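Local coordinates for manganese lipoxygenase (Gaeumannomyces graminis, PDB 5FX8), which oxygenates linoleic and alpha-linolenic acids to 11S- and 13R-hydroperoxy fatty acids with the aid of a catalytic manganese ion, at residues 274-279 and 498-503; 223-226 and 230-233. All blocks are in the same frame, centred on the assembly; numbering follows the deposited sequence.

Interaction 1. Residues 274-279 and 498-503; sequences AKIMFN and AALYAP
Leu500, set in an extended loop, points its side chain at helix 268-305, where Met277 and Ile276 receive it. Its CA lies 7.7 Å from the CA of Met277, the closest such pair between the two segments. From CB the leucine chain runs toward the helix: CG stands anti to its own carbonyl carbon and beside the backbone N (chi1 -49°), and neither CB nor CG yet touches the helical segment. The contact is made by the two methyl groups beyond. CD1 meets the side of the methionine chain, 3.8 Å from Met277 CG, while the other branch, CD2, reaches the methyl of the neighbouring residue, 4.3 Å from Ile276 CG2. The fork of the leucine is thus shared between two consecutive helical side chains. Met277 crosses it at about a right angle, offering the middle of its chain rather than its end; the bend at chi3 (-77°) turns CE away from the leucine, leaving CG as the atom that touches. Every contact between the segments is carbon on carbon, no hydrogen bond joins them, and the three touching residues are buried. Pro497 and Ile504, from the same loop region as Leu500, also pack on Ile276 and Met277, respectively. Elsewhere on the helix Phe278 meets the ring of Phe164, and Lys275 forms a salt bridge with Asp161. The arrangement is loop-on-helix packing in the largely helical lipoxygenase fold: a connection between helices 485-490 and 526-539 lies against the early turns of the long helix that further on supplies the manganese ligands His290 and His294.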
loop_
_atom_site.group_PDB
_atom_site.type_symbol
_atom_site.label_atom_id
_atom_site.label_comp_id
_atom_site.label_asym_id
_atom_site.label_seq_id
_atom_site.Cartn_x
_atom_site.Cartn_y
_atom_site.Cartn_z
ATOM N N ALA A 274 12.350 -17.594 19.846
ATOM C CA ALA A 274 11.436 -18.454 19.122
ATOM C C ALA A 274 10.329 -17.630 18.492
ATOM O O ALA A 274 9.957 -17.844 17.330
ATOM C CB ALA A 274 10.873 -19.507 20.060
ATOM N N LYS A 275 9.809 -16.661 19.238
ATOM C CA LYS A 275 8.785 -15.821 18.664
ATOM C C LYS A 275 9.341 -14.996 17.525
ATOM O O LYS A 275 8.635 -14.761 16.551
ATOM C CB LYS A 275 8.167 -14.932 19.729
ATOM C CG LYS A 275 7.358 -15.695 20.713
ATOM C CD LYS A 275 6.638 -14.749 21.622
ATOM C CE LYS A 275 7.562 -14.038 22.556
ATOM N NZ LYS A 275 6.764 -13.049 23.298
ATOM N N ILE A 276 10.599 -14.569 17.612
ATOM C CA ILE A 276 11.198 -13.829 16.508
ATOM C C ILE A 276 11.340 -14.715 15.272
ATOM O O ILE A 276 11.051 -14.282 14.145
ATOM C CB ILE A 276 12.547 -13.218 16.925
ATOM C CG1 ILE A 276 12.341 -12.162 18.009
ATOM C CG2 ILE A 276 13.187 -12.522 15.750
ATOM C CD1 ILE A 276 13.584 -11.483 18.457
ATOM N N MET A 277 11.769 -15.965 15.447
ATOM C CA MET A 277 11.889 -16.839 14.285
ATOM C C MET A 277 10.532 -17.084 13.635
ATOM O O MET A 277 10.399 -17.054 12.398
ATOM C CB MET A 277 12.551 -18.153 14.684
ATOM C CG MET A 277 13.948 -17.969 15.167
ATOM S SD MET A 277 14.818 -19.511 15.499
ATOM C CE MET A 277 14.133 -20.034 17.051
ATOM N N PHE A 278 9.510 -17.322 14.452
ATOM C CA PHE A 278 8.171 -17.465 13.905
ATOM C C PHE A 278 7.738 -16.202 13.185
ATOM O O PHE A 278 7.096 -16.277 12.144
ATOM C CB PHE A 278 7.182 -17.822 15.007
ATOM C CG PHE A 278 5.756 -17.953 14.537
ATOM C CD1 PHE A 278 4.935 -16.845 14.420
ATOM C CD2 PHE A 278 5.219 -19.197 14.269
ATOM C CE1 PHE A 278 3.650 -16.968 14.025
ATOM C CE2 PHE A 278 3.917 -19.324 13.870
ATOM C CZ PHE A 278 3.133 -18.188 13.745
ATOM N N ASN A 279 8.063 -15.032 13.716
ATOM C CA ASN A 279 7.610 -13.827 13.038
ATOM C C ASN A 279 8.305 -13.644 11.693
ATOM O O ASN A 279 7.734 -13.055 10.767
ATOM C CB ASN A 279 7.829 -12.631 13.936
ATOM C CG ASN A 279 6.830 -12.576 15.063
ATOM O OD1 ASN A 279 5.749 -13.123 14.969
ATOM N ND2 ASN A 279 7.193 -11.914 16.135
ATOM N N ALA A 498 12.950 -9.047 8.796
ATOM C CA ALA A 498 12.905 -9.639 7.470
ATOM C C ALA A 498 13.903 -10.783 7.316
ATOM O O ALA A 498 13.641 -11.733 6.583
ATOM C CB ALA A 498 13.170 -8.574 6.429
ATOM N N ALA A 499 15.036 -10.729 8.005
ATOM C CA ALA A 499 16.011 -11.797 7.925
ATOM C C ALA A 499 16.607 -12.067 9.298
ATOM O O ALA A 499 16.636 -11.190 10.158
ATOM C CB ALA A 499 17.129 -11.451 6.935
ATOM N N LEU A 500 17.113 -13.280 9.488
ATOM C CA LEU A 500 17.887 -13.608 10.680
ATOM C C LEU A 500 19.368 -13.666 10.328
ATOM O O LEU A 500 19.747 -14.225 9.296
ATOM C CB LEU A 500 17.443 -14.932 11.285
ATOM C CG LEU A 500 15.940 -15.112 11.493
ATOM C CD1 LEU A 500 15.698 -16.439 12.178
ATOM C CD2 LEU A 500 15.362 -13.976 12.315
ATOM N N TYR A 501 20.198 -13.099 11.197
ATOM C CA TYR A 501 21.597 -12.845 10.903
ATOM C C TYR A 501 22.532 -13.717 11.728
ATOM O O TYR A 501 23.738 -13.514 11.704
ATOM C CB TYR A 501 21.903 -11.355 11.093
ATOM C CG TYR A 501 21.251 -10.482 10.031
ATOM C CD1 TYR A 501 19.949 -10.030 10.192
ATOM C CD2 TYR A 501 21.923 -10.142 8.851
ATOM C CE1 TYR A 501 19.345 -9.263 9.252
ATOM C CE2 TYR A 501 21.316 -9.367 7.895
ATOM C CZ TYR A 501 20.017 -8.944 8.113
ATOM O OH TYR A 501 19.347 -8.183 7.213
ATOM N N ALA A 502 22.005 -14.706 12.424
ATOM C CA ALA A 502 22.822 -15.625 13.179
ATOM C C ALA A 502 22.185 -16.995 13.064
ATOM O O ALA A 502 20.967 -17.102 12.916
ATOM C CB ALA A 502 22.939 -15.206 14.652
ATOM N N PRO A 503 22.981 -18.056 13.110
ATOM C CA PRO A 503 22.443 -19.396 12.857
ATOM C C PRO A 503 21.409 -19.805 13.883
ATOM O O PRO A 503 21.467 -19.416 15.050
ATOM C CB PRO A 503 23.682 -20.294 12.946
ATOM C CG PRO A 503 24.783 -19.408 12.657
ATOM C CD PRO A 503 24.444 -18.080 13.235
#

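Interaction 2. Residues 223-226 and 230-233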
loop_
_atom_site.group_PDB
_atom_site.type_symbol
_atom_site.label_atom_id
_atom_site.label_comp_id
_atom_site.label_asym_id
_atom_site.label_seq_id
_atom_site.Cartn_x
_atom_site.Cartn_y
_atom_site.Cartn_z
ATOM N N TYR A 223 13.314 -24.307 1.443
ATOM C CA TYR A 223 14.129 -23.217 0.935
ATOM C C TYR A 223 15.423 -23.080 1.733
ATOM O O TYR A 223 15.485 -23.408 2.922
ATOM C CB TYR A 223 13.348 -21.900 0.985
ATOM C CG TYR A 223 12.022 -21.963 0.260
ATOM C CD1 TYR A 223 11.954 -22.402 -1.051
ATOM C CD2 TYR A 223 10.844 -21.640 0.901
ATOM C CE1 TYR A 223 10.778 -22.485 -1.690
ATOM C CE2 TYR A 223 9.642 -21.721 0.253
ATOM C CZ TYR A 223 9.613 -22.138 -1.047
ATOM O OH TYR A 223 8.424 -22.243 -1.733
ATOM N N THR A 224 16.454 -22.564 1.064
ATOM C CA THR A 224 17.764 -22.336 1.625
ATOM C C THR A 224 18.020 -20.850 1.755
ATOM O O THR A 224 17.929 -20.129 0.759
ATOM C CB THR A 224 18.837 -22.950 0.735
ATOM O OG1 THR A 224 18.493 -24.308 0.445
ATOM C CG2 THR A 224 20.195 -22.873 1.397
ATOM N N PRO A 225 18.390 -20.364 2.929
ATOM C CA PRO A 225 18.636 -18.935 3.084
ATOM C C PRO A 225 19.822 -18.460 2.263
ATOM O O PRO A 225 20.715 -19.224 1.898
ATOM C CB PRO A 225 18.916 -18.794 4.576
ATOM C CG PRO A 225 18.312 -19.955 5.172
ATOM C CD PRO A 225 18.504 -21.059 4.211
ATOM N N GLN A 226 19.812 -17.166 1.974
ATOM C CA GLN A 226 20.967 -16.531 1.380
ATOM C C GLN A 226 22.149 -16.611 2.337
ATOM O O GLN A 226 21.969 -16.562 3.555
ATOM C CB GLN A 226 20.680 -15.070 1.079
ATOM C CG GLN A 226 19.515 -14.788 0.168
ATOM C CD GLN A 226 19.449 -13.328 -0.104
ATOM O OE1 GLN A 226 20.229 -12.814 -0.897
ATOM N NE2 GLN A 226 18.559 -12.631 0.578
ATOM N N TYR A 230 19.815 -16.610 7.792
ATOM C CA TYR A 230 19.344 -17.843 8.368
ATOM C C TYR A 230 17.838 -17.751 8.540
ATOM O O TYR A 230 17.260 -16.668 8.480
ATOM C CB TYR A 230 20.052 -18.100 9.688
ATOM C CG TYR A 230 21.534 -17.959 9.589
ATOM C CD1 TYR A 230 22.148 -16.726 9.743
ATOM C CD2 TYR A 230 22.330 -19.066 9.347
ATOM C CE1 TYR A 230 23.500 -16.601 9.647
ATOM C CE2 TYR A 230 23.686 -18.959 9.268
ATOM C CZ TYR A 230 24.272 -17.734 9.416
ATOM O OH TYR A 230 25.640 -17.635 9.328
ATOM N N ALA A 231 17.202 -18.900 8.752
ATOM C CA ALA A 231 15.752 -18.949 8.856
ATOM C C ALA A 231 15.329 -20.325 9.339
ATOM O O ALA A 231 16.020 -21.309 9.085
ATOM C CB ALA A 231 15.087 -18.647 7.510
ATOM N N ALA A 232 14.172 -20.392 10.001
ATOM C CA ALA A 232 13.623 -21.653 10.478
ATOM C C ALA A 232 12.458 -22.062 9.583
ATOM O O ALA A 232 12.327 -21.572 8.464
ATOM C CB ALA A 232 13.223 -21.530 11.952
ATOM N N ALA A 233 11.626 -22.980 10.064
ATOM C CA ALA A 233 10.388 -23.333 9.384
ATOM C C ALA A 233 9.348 -23.613 10.478
ATOM O O ALA A 233 8.896 -24.730 10.714
ATOM C CB ALA A 233 10.584 -24.512 8.436
#
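Tyr230 N makes a probable hydrogen bond to Leu500 O that ties the backbone of 230-233 to another loop, while the alpha carbon of the same tyrosine rests against Pro225. The proline ring carries the contact from the 223-226 side. Its CB sits 3.9 Å from Tyr230 CA, and its CG, one atom further round the ring, lies 3.9 Å from Ala231 N and 4.2 Å from Ala231 CB. The ring therefore leans along the opposing backbone from one residue to the next, and the alanine methyl, directed back at it, completes the contact. The tyrosine ring takes no part in this: its CB leaves the backbone away from the proline, and a chi1 of -49° sets CG beside the backbone N. From 223-226, Gln226 NE2 donates to Asp344 O and Tyr223 OH is hydrogen-bonded to Asp356 OD2, while in 230-233 Ala232 O accepts a bond from Asn281 ND2 on helix 268-305. No hydrogen bond crosses between the two segments. Pro225 has no N-H to offer, and the atoms it presents are ring carbons; the contact is therefore van der Waals packing of ring on backbone and methyl, and the polar bonds named here instead tie each arm to other parts of the chain.

In the fold
Interaction 2 comes first along the chain and is complete before helix 268-305 begins; the centres of the two contacts are 10 Å apart. Both arms of interaction 2 belong to the connection between strands 212-216 and 235-241, neighbours in the five-stranded antiparallel sheet. Interaction 1 joins helix 268-305, which follows that sheet, to a loop some 220 residues further on. The 498-503 loop links the two: besides its backbone bond to Tyr230, its residues 501-503 pack on the tyrosine ring. One loop thus brings together the sheet connection and the metal-bearing helix, well away from the manganese itself.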